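Long-range contacts in polyketide synthase PksJ (Bacillus subtilis subsp. subtilis, PDB 4J1Q), which catalyses NADPH-dependent, stereoselective alpha- and beta-ketoreduction on the bacillaene polyketide assembly line: residues Asp193-Asp201 against Lys417-Ser425; Lys278-His289 against Ser325-Phe336. All blocks are in the same frame, centred on the assembly; numbering follows the deposited sequence.

Interaction 1: residues Asp193-Asp201 against Lys417-Ser425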
loop_
_atom_site.group_PDB
_atom_site.type_symbol
_atom_site.label_atom_id
_atom_site.label_comp_id
_atom_site.label_asym_id
_atom_site.label_seq_id
_atom_site.Cartn_x
_atom_site.Cartn_y
_atom_site.Cartn_z
ATOM N N ASP A 193 -23.526 -14.938 -5.285
ATOM C CA ASP A 193 -24.141 -15.851 -4.320
ATOM C C ASP A 193 -23.527 -15.688 -2.938
ATOM O O ASP A 193 -22.700 -14.813 -2.725
ATOM C CB ASP A 193 -23.995 -17.302 -4.786
ATOM C CG ASP A 193 -22.546 -17.733 -4.918
ATOM O OD1 ASP A 193 -21.651 -16.883 -4.724
ATOM O OD2 ASP A 193 -22.303 -18.922 -5.219
ATOM N N THR A 194 -23.915 -16.549 -2.007
ATOM C CA THR A 194 -23.272 -16.562 -0.702
ATOM C C THR A 194 -21.806 -16.963 -0.837
ATOM O O THR A 194 -21.446 -17.717 -1.733
ATOM C CB THR A 194 -24.003 -17.473 0.291
ATOM O OG1 THR A 194 -24.598 -16.664 1.318
ATOM C CG2 THR A 194 -23.034 -18.465 0.916
ATOM N N LEU A 195 -20.961 -16.418 0.029
ATOM C CA LEU A 195 -19.520 -16.390 -0.223
ATOM C C LEU A 195 -18.761 -17.563 0.388
ATOM O O LEU A 195 -19.002 -17.936 1.542
ATOM C CB LEU A 195 -18.914 -15.069 0.259
ATOM C CG LEU A 195 -19.377 -13.822 -0.492
ATOM C CD1 LEU A 195 -18.788 -12.564 0.123
ATOM C CD2 LEU A 195 -19.002 -13.911 -1.966
ATOM N N HIS A 196 -17.780 -18.067 -0.360
ATOM C CA HIS A 196 -16.779 -19.003 0.157
ATOM C C HIS A 196 -15.941 -18.309 1.182
ATOM O O HIS A 196 -15.837 -17.081 1.175
ATOM C CB HIS A 196 -15.859 -19.459 -0.971
ATOM C CG HIS A 196 -16.309 -20.710 -1.674
ATOM N ND1 HIS A 196 -15.519 -21.792 -1.791
ATOM C CD2 HIS A 196 -17.468 -20.990 -2.396
ATOM C CE1 HIS A 196 -16.156 -22.738 -2.509
ATOM N NE2 HIS A 196 -17.350 -22.247 -2.875
ATOM N N MET A 197 -15.296 -19.084 2.049
ATOM C CA MET A 197 -14.525 -18.497 3.136
ATOM C C MET A 197 -13.272 -19.265 3.502
ATOM O O MET A 197 -13.162 -20.457 3.236
ATOM C CB MET A 197 -15.401 -18.300 4.352
ATOM C CG MET A 197 -16.597 -17.427 4.039
ATOM S SD MET A 197 -17.801 -17.431 5.372
ATOM C CE MET A 197 -18.825 -16.060 4.850
ATOM N N PRO A 198 -12.303 -18.567 4.089
ATOM C CA PRO A 198 -10.964 -19.091 4.317
ATOM C C PRO A 198 -10.784 -19.711 5.707
ATOM O O PRO A 198 -9.692 -20.192 6.035
ATOM C CB PRO A 198 -10.094 -17.839 4.206
ATOM C CG PRO A 198 -10.987 -16.736 4.683
ATOM C CD PRO A 198 -12.335 -17.095 4.124
ATOM N N TRP A 199 -11.829 -19.670 6.520
ATOM C CA TRP A 199 -11.722 -20.061 7.929
ATOM C C TRP A 199 -11.557 -21.545 8.169
ATOM O O TRP A 199 -12.294 -22.362 7.612
ATOM C CB TRP A 199 -12.923 -19.541 8.695
ATOM C CG TRP A 199 -13.202 -18.090 8.435
ATOM C CD1 TRP A 199 -14.398 -17.512 8.009
ATOM C CD2 TRP A 199 -12.245 -16.978 8.510
ATOM N NE1 TRP A 199 -14.268 -16.138 7.923
ATOM C CE2 TRP A 199 -12.999 -15.766 8.174
ATOM C CE3 TRP A 199 -10.913 -16.874 8.848
ATOM C CZ2 TRP A 199 -12.419 -14.519 8.178
ATOM C CZ3 TRP A 199 -10.328 -15.605 8.855
ATOM C CH2 TRP A 199 -11.058 -14.455 8.514
ATOM N N ARG A 200 -10.585 -21.895 9.013
ATOM C CA ARG A 200 -10.515 -23.215 9.647
ATOM C C ARG A 200 -11.032 -23.134 11.075
ATOM O O ARG A 200 -10.529 -22.348 11.889
ATOM C CB ARG A 200 -9.074 -23.726 9.671
ATOM C CG ARG A 200 -8.492 -23.982 8.296
ATOM C CD ARG A 200 -7.067 -24.488 8.395
ATOM N NE ARG A 200 -6.503 -24.698 7.065
ATOM C CZ ARG A 200 -5.246 -25.060 6.837
ATOM N NH1 ARG A 200 -4.418 -25.260 7.856
ATOM N NH2 ARG A 200 -4.818 -25.209 5.591
ATOM N N ASP A 201 -12.004 -23.998 11.383
ATOM C CA ASP A 201 -12.736 -23.927 12.642
ATOM C C ASP A 201 -11.790 -24.018 13.824
ATOM O O ASP A 201 -11.912 -23.265 14.787
ATOM C CB ASP A 201 -13.796 -25.021 12.735
ATOM C CG ASP A 201 -15.082 -24.649 12.014
ATOM O OD1 ASP A 201 -15.723 -23.639 12.387
ATOM O OD2 ASP A 201 -15.449 -25.364 11.062
ATOM N N LYS A 417 -18.259 -8.618 2.869
ATOM C CA LYS A 417 -18.575 -9.242 1.603
ATOM C C LYS A 417 -17.453 -9.030 0.597
ATOM O O LYS A 417 -16.964 -9.979 -0.010
ATOM C CB LYS A 417 -19.916 -8.745 1.057
ATOM C CG LYS A 417 -21.107 -9.162 1.912
ATOM C CD LYS A 417 -22.432 -8.667 1.341
ATOM C CE LYS A 417 -23.547 -8.744 2.389
ATOM N NZ LYS A 417 -24.905 -8.601 1.786
ATOM N N ALA A 418 -16.984 -7.792 0.494
ATOM C CA ALA A 418 -15.868 -7.466 -0.390
ATOM C C ALA A 418 -14.603 -8.216 0.030
ATOM O O ALA A 418 -13.866 -8.737 -0.792
ATOM C CB ALA A 418 -15.619 -5.975 -0.368
ATOM N N PHE A 419 -14.415 -8.343 1.328
ATOM C CA PHE A 419 -13.295 -9.094 1.843
ATOM C C PHE A 419 -13.315 -10.532 1.360
ATOM O O PHE A 419 -12.299 -11.026 0.889
ATOM C CB PHE A 419 -13.281 -9.037 3.356
ATOM C CG PHE A 419 -12.240 -9.924 3.985
ATOM C CD1 PHE A 419 -10.915 -9.512 4.097
ATOM C CD2 PHE A 419 -12.617 -11.141 4.577
ATOM C CE1 PHE A 419 -9.974 -10.315 4.724
ATOM C CE2 PHE A 419 -11.690 -11.937 5.227
ATOM C CZ PHE A 419 -10.375 -11.506 5.350
ATOM N N TYR A 420 -14.469 -11.195 1.476
ATOM C CA TYR A 420 -14.614 -12.573 1.012
ATOM C C TYR A 420 -14.511 -12.687 -0.514
ATOM O O TYR A 420 -13.800 -13.548 -1.039
ATOM C CB TYR A 420 -15.929 -13.202 1.527
ATOM C CG TYR A 420 -15.882 -13.551 3.005
ATOM C CD1 TYR A 420 -14.868 -14.358 3.502
ATOM C CD2 TYR A 420 -16.783 -13.000 3.912
ATOM C CE1 TYR A 420 -14.745 -14.618 4.856
ATOM C CE2 TYR A 420 -16.684 -13.263 5.275
ATOM C CZ TYR A 420 -15.664 -14.083 5.740
ATOM O OH TYR A 420 -15.568 -14.400 7.084
ATOM N N GLN A 421 -15.170 -11.778 -1.222
ATOM C CA GLN A 421 -15.067 -11.748 -2.673
ATOM C C GLN A 421 -13.620 -11.540 -3.141
ATOM O O GLN A 421 -13.230 -12.037 -4.201
ATOM C CB GLN A 421 -15.924 -10.625 -3.235
ATOM C CG GLN A 421 -17.416 -10.853 -3.159
ATOM C CD GLN A 421 -18.188 -9.704 -3.770
ATOM O OE1 GLN A 421 -17.685 -9.004 -4.650
ATOM N NE2 GLN A 421 -19.406 -9.492 -3.294
ATOM N N GLY A 422 -12.845 -10.772 -2.373
ATOM C CA GLY A 422 -11.471 -10.462 -2.760
ATOM C C GLY A 422 -10.590 -11.684 -2.659
ATOM O O GLY A 422 -9.698 -11.879 -3.460
ATOM N N ILE A 423 -10.863 -12.529 -1.674
ATOM C CA ILE A 423 -10.075 -13.729 -1.485
ATOM C C ILE A 423 -10.278 -14.700 -2.650
ATOM O O ILE A 423 -9.304 -15.141 -3.269
ATOM C CB ILE A 423 -10.436 -14.434 -0.169
ATOM C CG1 ILE A 423 -10.102 -13.517 1.015
ATOM C CG2 ILE A 423 -9.739 -15.786 -0.078
ATOM C CD1 ILE A 423 -10.204 -14.175 2.381
ATOM N N VAL A 424 -11.541 -15.036 -2.937
ATOM C CA VAL A 424 -11.848 -15.999 -3.975
ATOM C C VAL A 424 -11.298 -15.585 -5.350
ATOM O O VAL A 424 -10.852 -16.432 -6.120
ATOM C CB VAL A 424 -13.366 -16.341 -4.056
ATOM C CG1 VAL A 424 -13.974 -16.470 -2.671
ATOM C CG2 VAL A 424 -14.136 -15.320 -4.887
ATOM N N SER A 425 -11.295 -14.287 -5.646
ATOM C CA SER A 425 -10.735 -13.810 -6.912
ATOM C C SER A 425 -9.223 -14.057 -7.016
ATOM O O SER A 425 -8.718 -14.415 -8.075
ATOM C CB SER A 425 -11.078 -12.345 -7.142
ATOM O OG SER A 425 -10.328 -11.513 -6.267
#
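Tyr-420 reaches out from helix 412-425 and is met along its whole length by the extended loop 193-201. Its CB touches Leu-195 CD1, a methyl that also rests on the backbone carbonyl of Lys-417, while the other methyl of Leu-195, CD2, lies on CG of Gln-421. Farther out, Met-197 lies over one face of the ring: its CG is 3.7 Å from the centroid of the Tyr-420 ring, a CH-pi contact, and its SD, in a Met-aromatic contact, is 4.3 Å from the same centroid. With CG anti to the carbonyl carbon (chi1 -58°) and the chain extended beyond, Met-197 carries its CE past the sulfur to the far rim at CE2. Phe-419 of the same helix lies against the opposite face. At the ring edge Pro-198 CD sits near the plane, 3.5 Å from Tyr-420 CE1, and Pro-198 CG also packs on Ile-423 CD1 at 3.5 Å. At the tip, Trp-199 NE1 points at Tyr-420 OH in a hydrogen bond whose modelled length, 2.3 Å, is implausibly short, so its exact geometry is doubtful. The loop before strand 204-208 is thus joined to helix 412-425 through a buried phenol, its ring packed between Met-197 and Phe-419, its hydroxyl partnered by the indole N-H and, weakly, by Glu-221 of helix 213-226.

Interaction 2: residues Lys278-His289 against Ser325-Phe336; sequences KERYGTLNGIIH and SKDFPLDFFIFF. With NDP (NADPH dihydro-nicotinamide-adenine-dinucleotide phosphate), chain B.
Phe-332 holds its CG between backbone N and carbonyl carbon (chi1 57°), which swings the ring back over the neighbouring strand, where Gly-286 CA lies 3.8 Å from the ring centroid in a CH-pi contact. The ring thus lies directly against the backbone of Gly-286. Phe-333 instead sets CG opposite its own N (chi1 -161°), turning a ring face to Ile-287 CB. Ile-288 likewise projects CG2 over the centre of the Phe-336 ring, 3.6 Å from its centroid. Between the layer of Ile-287 and Phe-333 and that of Ile-288, strands 286-289 and 332-336 run parallel, joined by hydrogen bonds from Ile-334 N to Ile-287 O (2.9 Å), His-289 N to Ile-334 O (2.9 Å) and Phe-336 N to His-289 O (3.0 Å). Ahead of the strands, Asp-331 N is hydrogen-bonded to Asn-285 O, and Leu-330 CD2 packs on Leu-284 CB at 3.7 Å, the two leucines side by side. Phe-336 CB lies 3.6 Å from O4D of the NADPH, so the paired strands lead to the cofactor, as in a Rossmann fold. On one side of the pair, His-289, Phe-333 and Phe-335 pack against helices 304-324 and 349-370, and His-289 NE2 is hydrogen-bonded to Pro-313 O; strands 204-208 and 377-383 flank the pair.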
loop_
_atom_site.group_PDB
_atom_site.type_symbol
_atom_site.label_atom_id
_atom_site.label_comp_id
_atom_site.label_asym_id
_atom_site.label_seq_id
_atom_site.Cartn_x
_atom_site.Cartn_y
_atom_site.Cartn_z
ATOM N N LYS A 278 4.468 -20.195 17.808
ATOM C CA LYS A 278 4.869 -21.553 17.438
ATOM C C LYS A 278 4.885 -22.448 18.666
ATOM O O LYS A 278 4.222 -23.478 18.693
ATOM C CB LYS A 278 6.251 -21.547 16.778
ATOM C CG LYS A 278 6.416 -20.450 15.737
ATOM C CD LYS A 278 7.860 -19.989 15.600
ATOM C CE LYS A 278 8.086 -19.290 14.263
ATOM N NZ LYS A 278 9.216 -18.317 14.285
ATOM N N GLU A 279 5.610 -22.021 19.694
ATOM C CA GLU A 279 5.745 -22.808 20.908
ATOM C C GLU A 279 4.375 -23.033 21.527
ATOM O O GLU A 279 4.059 -24.129 21.984
ATOM C CB GLU A 279 6.668 -22.104 21.907
ATOM C CG GLU A 279 7.018 -22.938 23.133
ATOM C CD GLU A 279 8.021 -22.265 24.066
ATOM O OE1 GLU A 279 8.030 -21.018 24.172
ATOM O OE2 GLU A 279 8.776 -22.998 24.742
ATOM N N ARG A 280 3.552 -21.994 21.498
ATOM C CA ARG A 280 2.276 -22.008 22.189
ATOM C C ARG A 280 1.294 -22.888 21.451
ATOM O O ARG A 280 0.481 -23.580 22.063
ATOM C CB ARG A 280 1.708 -20.599 22.275
ATOM C CG ARG A 280 0.354 -20.530 22.950
ATOM C CD ARG A 280 0.437 -21.057 24.361
ATOM N NE ARG A 280 1.390 -20.284 25.146
ATOM C CZ ARG A 280 1.079 -19.186 25.823
ATOM N NH1 ARG A 280 -0.161 -18.718 25.801
ATOM N NH2 ARG A 280 2.005 -18.551 26.526
ATOM N N TYR A 281 1.367 -22.838 20.126
ATOM C CA TYR A 281 0.275 -23.282 19.262
ATOM C C TYR A 281 0.827 -24.147 18.145
ATOM O O TYR A 281 2.014 -24.094 17.850
ATOM C CB TYR A 281 -0.420 -22.064 18.651
ATOM C CG TYR A 281 -1.033 -21.138 19.665
ATOM C CD1 TYR A 281 -1.983 -21.598 20.567
ATOM C CD2 TYR A 281 -0.665 -19.799 19.721
ATOM C CE1 TYR A 281 -2.548 -20.755 21.505
ATOM C CE2 TYR A 281 -1.225 -18.940 20.653
ATOM C CZ TYR A 281 -2.175 -19.421 21.537
ATOM O OH TYR A 281 -2.720 -18.575 22.478
ATOM N N GLY A 282 -0.044 -24.888 17.477
ATOM C CA GLY A 282 0.393 -25.774 16.403
ATOM C C GLY A 282 0.963 -24.997 15.233
ATOM O O GLY A 282 2.056 -25.285 14.736
ATOM N N THR A 283 0.217 -23.996 14.790
ATOM C CA THR A 283 0.531 -23.328 13.537
ATOM C C THR A 283 -0.147 -21.969 13.392
ATOM O O THR A 283 -0.938 -21.549 14.243
ATOM C CB THR A 283 0.178 -24.205 12.318
ATOM O OG1 THR A 283 -1.233 -24.472 12.300
ATOM C CG2 THR A 283 0.940 -25.514 12.370
ATOM N N LEU A 284 0.168 -21.293 12.298
ATOM C CA LEU A 284 -0.538 -20.094 11.931
ATOM C C LEU A 284 -1.354 -20.362 10.667
ATOM O O LEU A 284 -0.806 -20.793 9.664
ATOM C CB LEU A 284 0.491 -18.990 11.690
ATOM C CG LEU A 284 0.078 -17.541 11.887
ATOM C CD1 LEU A 284 -0.799 -17.371 13.121
ATOM C CD2 LEU A 284 1.353 -16.712 11.989
ATOM N N ASN A 285 -2.661 -20.128 10.732
ATOM C CA ASN A 285 -3.545 -20.344 9.576
ATOM C C ASN A 285 -3.785 -19.101 8.725
ATOM O O ASN A 285 -4.423 -19.181 7.683
ATOM C CB ASN A 285 -4.892 -20.887 10.027
ATOM C CG ASN A 285 -4.804 -22.310 10.521
ATOM O OD1 ASN A 285 -3.891 -23.062 10.147
ATOM N ND2 ASN A 285 -5.729 -22.678 11.397
ATOM N N GLY A 286 -3.335 -17.946 9.197
ATOM C CA GLY A 286 -3.721 -16.699 8.561
ATOM C C GLY A 286 -3.173 -15.480 9.269
ATOM O O GLY A 286 -3.001 -15.488 10.492
ATOM N N ILE A 287 -2.884 -14.443 8.495
ATOM C CA ILE A 287 -2.421 -13.157 9.032
ATOM C C ILE A 287 -3.137 -12.035 8.322
ATOM O O ILE A 287 -3.233 -12.046 7.100
ATOM C CB ILE A 287 -0.924 -12.968 8.796
ATOM C CG1 ILE A 287 -0.163 -14.204 9.262
ATOM C CG2 ILE A 287 -0.412 -11.729 9.501
ATOM C CD1 ILE A 287 1.200 -13.890 9.817
ATOM N N ILE A 288 -3.707 -11.108 9.090
ATOM C CA ILE A 288 -4.037 -9.785 8.578
ATOM C C ILE A 288 -3.023 -8.813 9.106
ATOM O O ILE A 288 -2.765 -8.788 10.307
ATOM C CB ILE A 288 -5.422 -9.320 9.038
ATOM C CG1 ILE A 288 -6.510 -10.014 8.211
ATOM C CG2 ILE A 288 -5.555 -7.821 8.906
ATOM C CD1 ILE A 288 -7.577 -10.660 9.047
ATOM N N HIS A 289 -2.441 -8.017 8.210
ATOM C CA HIS A 289 -1.598 -6.915 8.644
ATOM C C HIS A 289 -2.399 -5.656 8.688
ATOM O O HIS A 289 -2.692 -5.074 7.666
ATOM C CB HIS A 289 -0.400 -6.758 7.723
ATOM C CG HIS A 289 0.648 -5.803 8.242
ATOM N ND1 HIS A 289 1.690 -6.207 8.979
ATOM C CD2 HIS A 289 0.795 -4.445 8.074
ATOM C CE1 HIS A 289 2.480 -5.159 9.257
ATOM N NE2 HIS A 289 1.923 -4.077 8.716
ATOM N N SER A 325 7.287 -15.060 9.602
ATOM C CA SER A 325 6.264 -16.078 9.392
ATOM C C SER A 325 6.465 -16.839 8.071
ATOM O O SER A 325 5.562 -17.523 7.583
ATOM C CB SER A 325 4.861 -15.476 9.485
ATOM O OG SER A 325 4.539 -14.709 8.333
ATOM N N LYS A 326 7.672 -16.739 7.522
ATOM C CA LYS A 326 8.014 -17.392 6.271
ATOM C C LYS A 326 7.754 -18.898 6.339
ATOM O O LYS A 326 7.215 -19.479 5.394
ATOM C CB LYS A 326 9.477 -17.121 5.920
ATOM C CG LYS A 326 10.454 -17.512 7.020
ATOM C CD LYS A 326 11.847 -17.750 6.462
ATOM C CE LYS A 326 12.462 -16.464 5.915
ATOM N NZ LYS A 326 13.863 -16.690 5.460
ATOM N N ASP A 327 8.095 -19.517 7.470
ATOM C CA ASP A 327 8.071 -20.983 7.571
ATOM C C ASP A 327 6.726 -21.543 8.034
ATOM O O ASP A 327 6.632 -22.699 8.431
ATOM C CB ASP A 327 9.201 -21.487 8.472
ATOM C CG ASP A 327 10.579 -21.190 7.899
ATOM O OD1 ASP A 327 10.663 -20.714 6.748
ATOM O OD2 ASP A 327 11.578 -21.466 8.591
ATOM N N PHE A 328 5.681 -20.727 7.963
ATOM C CA PHE A 328 4.361 -21.166 8.398
ATOM C C PHE A 328 3.490 -21.528 7.213
ATOM O O PHE A 328 3.533 -20.862 6.187
ATOM C CB PHE A 328 3.674 -20.082 9.216
ATOM C CG PHE A 328 4.308 -19.832 10.545
ATOM C CD1 PHE A 328 3.739 -20.346 11.699
ATOM C CD2 PHE A 328 5.429 -19.015 10.653
ATOM C CE1 PHE A 328 4.282 -20.064 12.939
ATOM C CE2 PHE A 328 5.977 -18.726 11.892
ATOM C CZ PHE A 328 5.405 -19.258 13.039
ATOM N N PRO A 329 2.677 -22.585 7.361
ATOM C CA PRO A 329 1.810 -23.052 6.289
ATOM C C PRO A 329 0.506 -22.260 6.216
ATOM O O PRO A 329 -0.564 -22.827 6.448
ATOM C CB PRO A 329 1.531 -24.505 6.686
ATOM C CG PRO A 329 1.584 -24.489 8.170
ATOM C CD PRO A 329 2.627 -23.473 8.538
ATOM N N LEU A 330 0.600 -20.974 5.871
ATOM C CA LEU A 330 -0.545 -20.058 5.916
ATOM C C LEU A 330 -1.582 -20.359 4.849
ATOM O O LEU A 330 -1.232 -20.698 3.721
ATOM C CB LEU A 330 -0.075 -18.605 5.754
ATOM C CG LEU A 330 0.886 -18.029 6.798
ATOM C CD1 LEU A 330 1.412 -16.672 6.350
ATOM C CD2 LEU A 330 0.198 -17.910 8.145
ATOM N N ASP A 331 -2.855 -20.137 5.177
ATOM C CA ASP A 331 -3.909 -20.094 4.165
ATOM C C ASP A 331 -3.925 -18.728 3.441
ATOM O O ASP A 331 -4.288 -18.646 2.265
ATOM C CB ASP A 331 -5.280 -20.385 4.794
ATOM C CG ASP A 331 -5.317 -21.710 5.602
ATOM O OD1 ASP A 331 -4.485 -22.617 5.344
ATOM O OD2 ASP A 331 -6.187 -21.827 6.506
ATOM N N PHE A 332 -3.499 -17.669 4.135
ATOM C CA PHE A 332 -3.487 -16.320 3.566
ATOM C C PHE A 332 -2.559 -15.355 4.317
ATOM O O PHE A 332 -2.190 -15.589 5.478
ATOM C CB PHE A 332 -4.908 -15.737 3.489
ATOM C CG PHE A 332 -5.627 -15.689 4.821
ATOM C CD1 PHE A 332 -5.229 -14.798 5.813
ATOM C CD2 PHE A 332 -6.721 -16.524 5.070
ATOM C CE1 PHE A 332 -5.896 -14.751 7.025
ATOM C CE2 PHE A 332 -7.384 -16.490 6.279
ATOM C CZ PHE A 332 -6.972 -15.600 7.256
ATOM N N PHE A 333 -2.126 -14.312 3.617
ATOM C CA PHE A 333 -1.484 -13.169 4.245
ATOM C C PHE A 333 -2.088 -11.937 3.572
ATOM O O PHE A 333 -1.852 -11.696 2.393
ATOM C CB PHE A 333 0.029 -13.232 4.010
ATOM C CG PHE A 333 0.854 -12.381 4.953
ATOM C CD1 PHE A 333 0.340 -11.222 5.521
ATOM C CD2 PHE A 333 2.203 -12.664 5.138
ATOM C CE1 PHE A 333 1.140 -10.388 6.312
ATOM C CE2 PHE A 333 3.006 -11.843 5.930
ATOM C CZ PHE A 333 2.481 -10.681 6.495
ATOM N N ILE A 334 -2.989 -11.265 4.282
ATOM C CA ILE A 334 -3.740 -10.152 3.719
ATOM C C ILE A 334 -3.338 -8.827 4.352
ATOM O O ILE A 334 -3.343 -8.698 5.576
ATOM C CB ILE A 334 -5.244 -10.345 3.932
ATOM C CG1 ILE A 334 -5.795 -11.433 2.988
ATOM C CG2 ILE A 334 -5.975 -9.024 3.769
ATOM C CD1 ILE A 334 -7.030 -12.118 3.531
ATOM N N PHE A 335 -2.945 -7.862 3.521
ATOM C CA PHE A 335 -2.598 -6.526 4.012
ATOM C C PHE A 335 -3.846 -5.652 3.976
ATOM O O PHE A 335 -4.516 -5.569 2.948
ATOM C CB PHE A 335 -1.515 -5.867 3.132
ATOM C CG PHE A 335 -0.417 -6.787 2.698
ATOM C CD1 PHE A 335 0.217 -6.588 1.474
ATOM C CD2 PHE A 335 0.031 -7.807 3.519
ATOM C CE1 PHE A 335 1.202 -7.461 1.029
ATOM C CE2 PHE A 335 1.013 -8.684 3.093
ATOM C CZ PHE A 335 1.607 -8.510 1.848
ATOM N N PHE A 336 -4.054 -4.875 5.026
ATOM C CA PHE A 336 -5.091 -3.840 4.998
ATOM C C PHE A 336 -4.544 -2.488 4.553
ATOM O O PHE A 336 -4.067 -1.677 5.361
ATOM C CB PHE A 336 -5.800 -3.727 6.354
ATOM C CG PHE A 336 -6.812 -4.824 6.596
ATOM C CD1 PHE A 336 -6.949 -5.880 5.688
ATOM C CD2 PHE A 336 -7.651 -4.777 7.697
ATOM C CE1 PHE A 336 -7.879 -6.877 5.900
ATOM C CE2 PHE A 336 -8.578 -5.775 7.918
ATOM C CZ PHE A 336 -8.706 -6.829 7.013
HETATM P PA NDP B . -6.851 2.081 13.926
HETATM O O1A NDP B . -5.840 3.215 14.132
HETATM O O2A NDP B . -8.093 1.917 14.745
HETATM O O5B NDP B . -6.056 0.696 13.908
HETATM C C5B NDP B . -4.639 0.665 13.722
HETATM C C4B NDP B . -4.093 -0.169 14.870
HETATM O O4B NDP B . -2.710 -0.427 14.621
HETATM C C3B NDP B . -4.127 0.632 16.162
HETATM O O3B NDP B . -4.919 -0.189 17.066
HETATM C C2B NDP B . -2.675 0.715 16.627
HETATM O O2B NDP B . -2.567 0.355 18.038
HETATM C C1B NDP B . -1.975 -0.378 15.840
HETATM N N9A NDP B . -0.578 0.071 15.562
HETATM C C8A NDP B . -0.175 1.314 15.119
HETATM N N7A NDP B . 1.208 1.288 14.989
HETATM C C5A NDP B . 1.650 -0.010 15.298
HETATM C C6A NDP B . 2.901 -0.621 15.349
HETATM N N6A NDP B . 4.061 0.061 15.082
HETATM N N1A NDP B . 2.988 -1.934 15.708
HETATM C C2A NDP B . 1.878 -2.634 16.047
HETATM N N3A NDP B . 0.663 -2.044 16.045
HETATM C C4A NDP B . 0.513 -0.746 15.637
HETATM O O3 NDP B . -7.261 2.119 12.366
HETATM P PN NDP B . -8.255 1.029 11.745
HETATM O O1N NDP B . -9.425 1.874 11.248
HETATM O O2N NDP B . -8.384 -0.182 12.650
HETATM O O5D NDP B . -7.421 0.555 10.445
HETATM C C5D NDP B . -6.946 -0.786 10.263
HETATM C C4D NDP B . -6.025 -0.793 9.022
HETATM O O4D NDP B . -6.833 -0.612 7.838
HETATM C C3D NDP B . -5.041 0.385 9.054
HETATM O O3D NDP B . -3.729 -0.036 8.613
HETATM C C2D NDP B . -5.649 1.382 8.116
HETATM O O2D NDP B . -4.601 2.120 7.479
HETATM C C1D NDP B . -6.462 0.544 7.119
HETATM N N1N NDP B . -7.647 1.272 6.646
HETATM C C2N NDP B . -8.663 1.609 7.491
HETATM C C3N NDP B . -9.775 2.359 7.043
HETATM C C7N NDP B . -10.909 2.708 8.010
HETATM O O7N NDP B . -11.995 3.068 7.536
HETATM N N7N NDP B . -10.700 2.715 9.348
HETATM C C4N NDP B . -9.813 2.828 5.703
HETATM C C5N NDP B . -8.734 2.491 4.863
HETATM C C6N NDP B . -7.662 1.719 5.374
HETATM P P2B NDP B . -1.366 0.918 18.970
HETATM O O1X NDP B . -1.421 2.439 18.703
HETATM O O2X NDP B . -1.832 0.391 20.321
HETATM O O3X NDP B . -0.087 0.280 18.467
#

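In the fold
Interaction 2 is buried core of the ketoreductase domain, two parallel strands joined by backbone hydrogen bonds and padded with aliphatic and phenylalanine side chains. Interaction 1 is a surface contact in which an irregular loop lies against a helix through side chains, with an indole-to-phenol polar contact, modelled too short. Their centres are about 17 Å apart, yet they share a border: Arg-200 NH2 forms a salt bridge with Asp-331 OD1, Pro-198 packs on Phe-332, and Phe-419 on Ile-334. Helix 412-425 and loop 193-201 thus cover the sheet side bearing Phe-332 and Ile-334. Phe-218 of helix 213-226 meets Phe-419 and Phe-336 edge-to-face, bridging both contacts.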